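Local coordinates for phosphatidylglycerophosphatase B (PDB 6FMX), which removes the terminal phosphate from phosphatidylglycerophosphate to give phosphatidylglycerol, and also dephosphorylates undecaprenyl pyrophosphate in the cell membrane, at residues 91-100 and 150-160. Residues are numbered along the deposited sequence; the frame is centred on the assembly and turned at random.
Sequences YRKTWDGLLM and VIAYFLVKHLP. With OLC ((2R)-2,3-dihydroxypropyl (9Z)-octadec-9-enoate), chain F.
Asp-96 reaches from the turn, probably on the cytoplasmic side, between helices 74-92 and 96-118 to the end of helix 139-158, where its carboxylate accepts a hydrogen bond from His-158 (a His-carboxylate pair) and forms a salt bridge with Lys-157. This ties together transmembrane helices of the PAP2 fold, the segments 96-100 and 150-158 running antiparallel at 170°, away from the tungstate pocket. From CB outward, Asp-96 first meets Phe-154: CB lies 3.5 Å from CE1 of Phe-154, and with CG anti to the carbonyl carbon (chi1 -78°) the carboxylate, its plane 54° from that ring, carries on toward His-158. OD2 does the polar work: NE2 of His-158, nearly in its own ring plane, comes at OD2 from above the carboxylate plane at 2.6 Å, while NZ of Lys-157 meets OD2 on the syn side at 2.8 Å, at the end of an extended chain. The same NZ also bridges to Asp-213 of helix 192-215, so this lysine sits between two acids. A leucine in place of Asp-96 would probably leave His-158 NE2 without its acceptor and Lys-157 with one counter-charge fewer. Thr-94 closes an ST turn: its OG1 accepts from the backbone N of Asp-96, and CG2 lies over one His-158 face, a CH-pi contact opposite CG of Lys-157. Deeper in, Met-100 and Phe-154 lie alongside each other, pointing opposite ways, with Met-100 CG 3.6 Å from Phe-154 CD2 and SD in an oblique Met-aromatic contact. At the far end, NE of Arg-92 donates to the backbone O of His-158 at 2.9 Å, and Pro-160 CG lies over one face of the guanidinium, 3.7 Å from NH2.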
loop_
_atom_site.group_PDB
_atom_site.type_symbol
_atom_site.label_atom_id
_atom_site.label_comp_id
_atom_site.label_asym_id
_atom_site.label_seq_id
_atom_site.Cartn_x
_atom_site.Cartn_y
_atom_site.Cartn_z
ATOM N N TYR A 91 10.429 -10.651 -21.858
ATOM C CA TYR A 91 9.581 -11.815 -22.081
ATOM C C TYR A 91 8.535 -11.552 -23.159
ATOM O O TYR A 91 8.310 -12.396 -24.036
ATOM C CB TYR A 91 8.921 -12.232 -20.765
ATOM C CG TYR A 91 8.175 -13.540 -20.841
ATOM C CD1 TYR A 91 8.850 -14.741 -21.028
ATOM C CD2 TYR A 91 6.796 -13.580 -20.707
ATOM C CE1 TYR A 91 8.165 -15.946 -21.093
ATOM C CE2 TYR A 91 6.102 -14.774 -20.770
ATOM C CZ TYR A 91 6.790 -15.953 -20.963
ATOM O OH TYR A 91 6.098 -17.141 -21.020
ATOM N N ARG A 92 7.878 -10.387 -23.114
ATOM C CA ARG A 92 6.750 -10.118 -23.997
ATOM C C ARG A 92 6.872 -8.837 -24.805
ATOM O O ARG A 92 5.932 -8.503 -25.534
ATOM C CB ARG A 92 5.442 -10.069 -23.194
ATOM C CG ARG A 92 5.004 -11.410 -22.631
ATOM C CD ARG A 92 4.129 -12.193 -23.613
ATOM N NE ARG A 92 2.786 -12.402 -23.076
ATOM C CZ ARG A 92 1.770 -12.921 -23.759
ATOM N NH1 ARG A 92 1.933 -13.296 -25.021
ATOM N NH2 ARG A 92 0.587 -13.062 -23.173
ATOM N N LYS A 93 7.986 -8.112 -24.704
ATOM C CA LYS A 93 8.195 -6.860 -25.427
ATOM C C LYS A 93 7.192 -5.782 -25.024
ATOM O O LYS A 93 6.913 -4.866 -25.805
ATOM C CB LYS A 93 8.157 -7.076 -26.948
ATOM N N THR A 94 6.643 -5.866 -23.814
ATOM C CA THR A 94 5.704 -4.861 -23.341
ATOM C C THR A 94 6.434 -3.733 -22.624
ATOM O O THR A 94 7.489 -3.928 -22.014
ATOM C CB THR A 94 4.667 -5.468 -22.399
ATOM O OG1 THR A 94 3.780 -4.436 -21.941
ATOM C CG2 THR A 94 5.350 -6.107 -21.198
ATOM N N TRP A 95 5.854 -2.539 -22.703
ATOM C CA TRP A 95 6.366 -1.387 -21.977
ATOM C C TRP A 95 5.543 -1.094 -20.728
ATOM O O TRP A 95 5.681 -0.018 -20.140
ATOM C CB TRP A 95 6.408 -0.162 -22.896
ATOM C CG TRP A 95 7.470 -0.264 -23.950
ATOM C CD1 TRP A 95 7.561 -1.207 -24.937
ATOM C CD2 TRP A 95 8.605 0.596 -24.113
ATOM N NE1 TRP A 95 8.677 -0.976 -25.709
ATOM C CE2 TRP A 95 9.334 0.124 -25.221
ATOM C CE3 TRP A 95 9.067 1.728 -23.433
ATOM C CZ2 TRP A 95 10.504 0.736 -25.662
ATOM C CZ3 TRP A 95 10.230 2.337 -23.873
ATOM C CH2 TRP A 95 10.934 1.839 -24.977
ATOM N N ASP A 96 4.697 -2.038 -20.311
ATOM C CA ASP A 96 3.800 -1.809 -19.188
ATOM C C ASP A 96 4.552 -1.511 -17.898
ATOM O O ASP A 96 3.965 -0.940 -16.973
ATOM C CB ASP A 96 2.882 -3.019 -19.016
ATOM C CG ASP A 96 1.755 -3.035 -20.026
ATOM O OD1 ASP A 96 1.632 -2.045 -20.780
ATOM O OD2 ASP A 96 1.007 -4.034 -20.077
ATOM N N GLY A 97 5.837 -1.854 -17.822
ATOM C CA GLY A 97 6.629 -1.451 -16.672
ATOM C C GLY A 97 6.670 0.051 -16.488
ATOM O O GLY A 97 6.830 0.542 -15.369
ATOM N N LEU A 98 6.524 0.802 -17.579
ATOM C CA LEU A 98 6.480 2.253 -17.459
ATOM C C LEU A 98 5.198 2.702 -16.773
ATOM O O LEU A 98 5.223 3.633 -15.957
ATOM C CB LEU A 98 6.606 2.905 -18.839
ATOM C CG LEU A 98 8.032 3.084 -19.369
ATOM C CD1 LEU A 98 8.044 3.893 -20.655
ATOM C CD2 LEU A 98 8.935 3.726 -18.325
ATOM N N LEU A 99 4.077 2.046 -17.084
ATOM C CA LEU A 99 2.833 2.307 -16.373
ATOM C C LEU A 99 2.983 2.008 -14.888
ATOM O O LEU A 99 2.472 2.750 -14.043
ATOM C CB LEU A 99 1.705 1.461 -16.961
ATOM C CG LEU A 99 0.625 2.080 -17.841
ATOM C CD1 LEU A 99 1.225 2.801 -19.040
ATOM C CD2 LEU A 99 -0.329 0.982 -18.302
ATOM N N MET A 100 3.667 0.910 -14.556
ATOM C CA MET A 100 3.883 0.574 -13.153
ATOM C C MET A 100 4.705 1.646 -12.450
ATOM O O MET A 100 4.377 2.042 -11.326
ATOM C CB MET A 100 4.552 -0.797 -13.039
ATOM C CG MET A 100 3.833 -1.861 -13.830
ATOM S SD MET A 100 4.465 -3.534 -13.584
ATOM C CE MET A 100 6.235 -3.266 -13.594
ATOM N N VAL A 150 -1.126 -4.026 -8.503
ATOM C CA VAL A 150 -0.721 -3.646 -9.854
ATOM C C VAL A 150 0.198 -4.705 -10.450
ATOM O O VAL A 150 0.030 -5.122 -11.602
ATOM C CB VAL A 150 -0.049 -2.262 -9.840
ATOM C CG1 VAL A 150 0.743 -2.039 -11.110
ATOM C CG2 VAL A 150 -1.091 -1.179 -9.689
ATOM N N ILE A 151 1.198 -5.139 -9.677
ATOM C CA ILE A 151 2.077 -6.212 -10.138
ATOM C C ILE A 151 1.260 -7.443 -10.495
ATOM O O ILE A 151 1.458 -8.060 -11.549
ATOM C CB ILE A 151 3.139 -6.530 -9.069
ATOM C CG1 ILE A 151 4.207 -5.438 -9.028
ATOM C CG2 ILE A 151 3.755 -7.913 -9.324
ATOM C CD1 ILE A 151 5.166 -5.558 -7.825
ATOM N N ALA A 152 0.324 -7.815 -9.617
ATOM C CA ALA A 152 -0.551 -8.949 -9.889
ATOM C C ALA A 152 -1.288 -8.774 -11.210
ATOM O O ALA A 152 -1.385 -9.717 -12.004
ATOM C CB ALA A 152 -1.551 -9.128 -8.747
ATOM N N TYR A 153 -1.816 -7.572 -11.458
ATOM C CA TYR A 153 -2.566 -7.345 -12.689
ATOM C C TYR A 153 -1.686 -7.557 -13.911
ATOM O O TYR A 153 -2.079 -8.254 -14.855
ATOM C CB TYR A 153 -3.166 -5.935 -12.702
ATOM C CG TYR A 153 -3.725 -5.569 -14.065
ATOM C CD1 TYR A 153 -4.932 -6.094 -14.491
ATOM C CD2 TYR A 153 -3.049 -4.703 -14.917
ATOM C CE1 TYR A 153 -5.459 -5.779 -15.742
ATOM C CE2 TYR A 153 -3.562 -4.380 -16.167
ATOM C CZ TYR A 153 -4.765 -4.926 -16.569
ATOM O OH TYR A 153 -5.277 -4.615 -17.800
ATOM N N PHE A 154 -0.486 -6.973 -13.912
ATOM C CA PHE A 154 0.366 -7.070 -15.089
ATOM C C PHE A 154 1.009 -8.445 -15.234
ATOM O O PHE A 154 1.234 -8.897 -16.363
ATOM C CB PHE A 154 1.424 -5.972 -15.052
ATOM C CG PHE A 154 0.892 -4.620 -15.450
ATOM C CD1 PHE A 154 0.477 -4.387 -16.748
ATOM C CD2 PHE A 154 0.794 -3.591 -14.520
ATOM C CE1 PHE A 154 -0.025 -3.151 -17.122
ATOM C CE2 PHE A 154 0.293 -2.340 -14.884
ATOM C CZ PHE A 154 -0.116 -2.116 -16.186
ATOM N N LEU A 155 1.288 -9.139 -14.128
ATOM C CA LEU A 155 1.775 -10.512 -14.244
ATOM C C LEU A 155 0.723 -11.416 -14.872
ATOM O O LEU A 155 1.027 -12.193 -15.784
ATOM C CB LEU A 155 2.195 -11.059 -12.880
ATOM C CG LEU A 155 3.462 -10.469 -12.243
ATOM C CD1 LEU A 155 3.755 -11.181 -10.926
ATOM C CD2 LEU A 155 4.667 -10.513 -13.194
ATOM N N VAL A 156 -0.521 -11.335 -14.393
ATOM C CA VAL A 156 -1.599 -12.129 -14.974
ATOM C C VAL A 156 -1.851 -11.710 -16.421
ATOM O O VAL A 156 -2.201 -12.545 -17.264
ATOM C CB VAL A 156 -2.868 -12.011 -14.100
ATOM C CG1 VAL A 156 -4.114 -12.463 -14.852
ATOM C CG2 VAL A 156 -2.707 -12.823 -12.814
ATOM N N LYS A 157 -1.646 -10.432 -16.746
ATOM C CA LYS A 157 -1.849 -9.975 -18.121
ATOM C C LYS A 157 -0.830 -10.594 -19.075
ATOM O O LYS A 157 -1.169 -10.973 -20.204
ATOM C CB LYS A 157 -1.772 -8.447 -18.192
ATOM C CG LYS A 157 -1.955 -7.887 -19.616
ATOM C CD LYS A 157 -1.973 -6.367 -19.643
ATOM C CE LYS A 157 -1.905 -5.852 -21.076
ATOM N NZ LYS A 157 -1.582 -4.399 -21.135
ATOM N N HIS A 158 0.425 -10.710 -18.639
ATOM C CA HIS A 158 1.517 -11.022 -19.550
ATOM C C HIS A 158 2.088 -12.424 -19.390
ATOM O O HIS A 158 2.847 -12.864 -20.260
ATOM C CB HIS A 158 2.651 -10.006 -19.375
ATOM C CG HIS A 158 2.317 -8.637 -19.877
ATOM N ND1 HIS A 158 1.896 -8.401 -21.169
ATOM C CD2 HIS A 158 2.331 -7.432 -19.259
ATOM C CE1 HIS A 158 1.668 -7.109 -21.326
ATOM N NE2 HIS A 158 1.928 -6.499 -20.182
ATOM N N LEU A 159 1.763 -13.132 -18.314
ATOM C CA LEU A 159 2.335 -14.457 -18.092
ATOM C C LEU A 159 1.252 -15.510 -18.284
ATOM O O LEU A 159 0.470 -15.774 -17.357
ATOM C CB LEU A 159 2.955 -14.568 -16.698
ATOM C CG LEU A 159 4.400 -14.105 -16.468
ATOM C CD1 LEU A 159 4.772 -12.854 -17.247
ATOM C CD2 LEU A 159 4.657 -13.900 -14.982
ATOM N N PRO A 160 1.161 -16.138 -19.460
ATOM C CA PRO A 160 0.090 -17.119 -19.685
ATOM C C PRO A 160 0.113 -18.286 -18.718
ATOM O O PRO A 160 -0.946 -18.874 -18.469
ATOM C CB PRO A 160 0.329 -17.576 -21.134
ATOM C CG PRO A 160 1.157 -16.478 -21.749
ATOM C CD PRO A 160 2.031 -15.989 -20.637
HETATM C C10 OLC F . 8.072 6.232 -15.899
HETATM C C9 OLC F . 8.129 6.663 -14.641
HETATM C C11 OLC F . 7.342 7.043 -16.942
HETATM C C8 OLC F . 7.464 7.963 -14.258
HETATM C C24 OLC F . 11.262 7.948 -1.552
HETATM C C12 OLC F . 5.893 6.579 -17.025
HETATM C C7 OLC F . 8.180 8.564 -13.054
HETATM C C6 OLC F . 8.746 7.473 -12.152
HETATM C C5 OLC F . 8.600 7.849 -10.682
HETATM C C4 OLC F . 9.859 7.496 -9.899
HETATM C C3 OLC F . 9.510 6.954 -8.518
HETATM C C2 OLC F . 9.450 8.076 -7.488
HETATM C C21 OLC F . 10.883 8.345 -3.979
HETATM C C1 OLC F . 9.944 7.566 -6.155
HETATM C C22 OLC F . 10.337 7.665 -2.729
HETATM O O19 OLC F . 10.416 6.445 -6.056
HETATM O O25 OLC F . 11.086 9.302 -1.119
HETATM O O23 OLC F . 9.029 8.174 -2.441
HETATM O O20 OLC F . 9.862 8.408 -4.973
#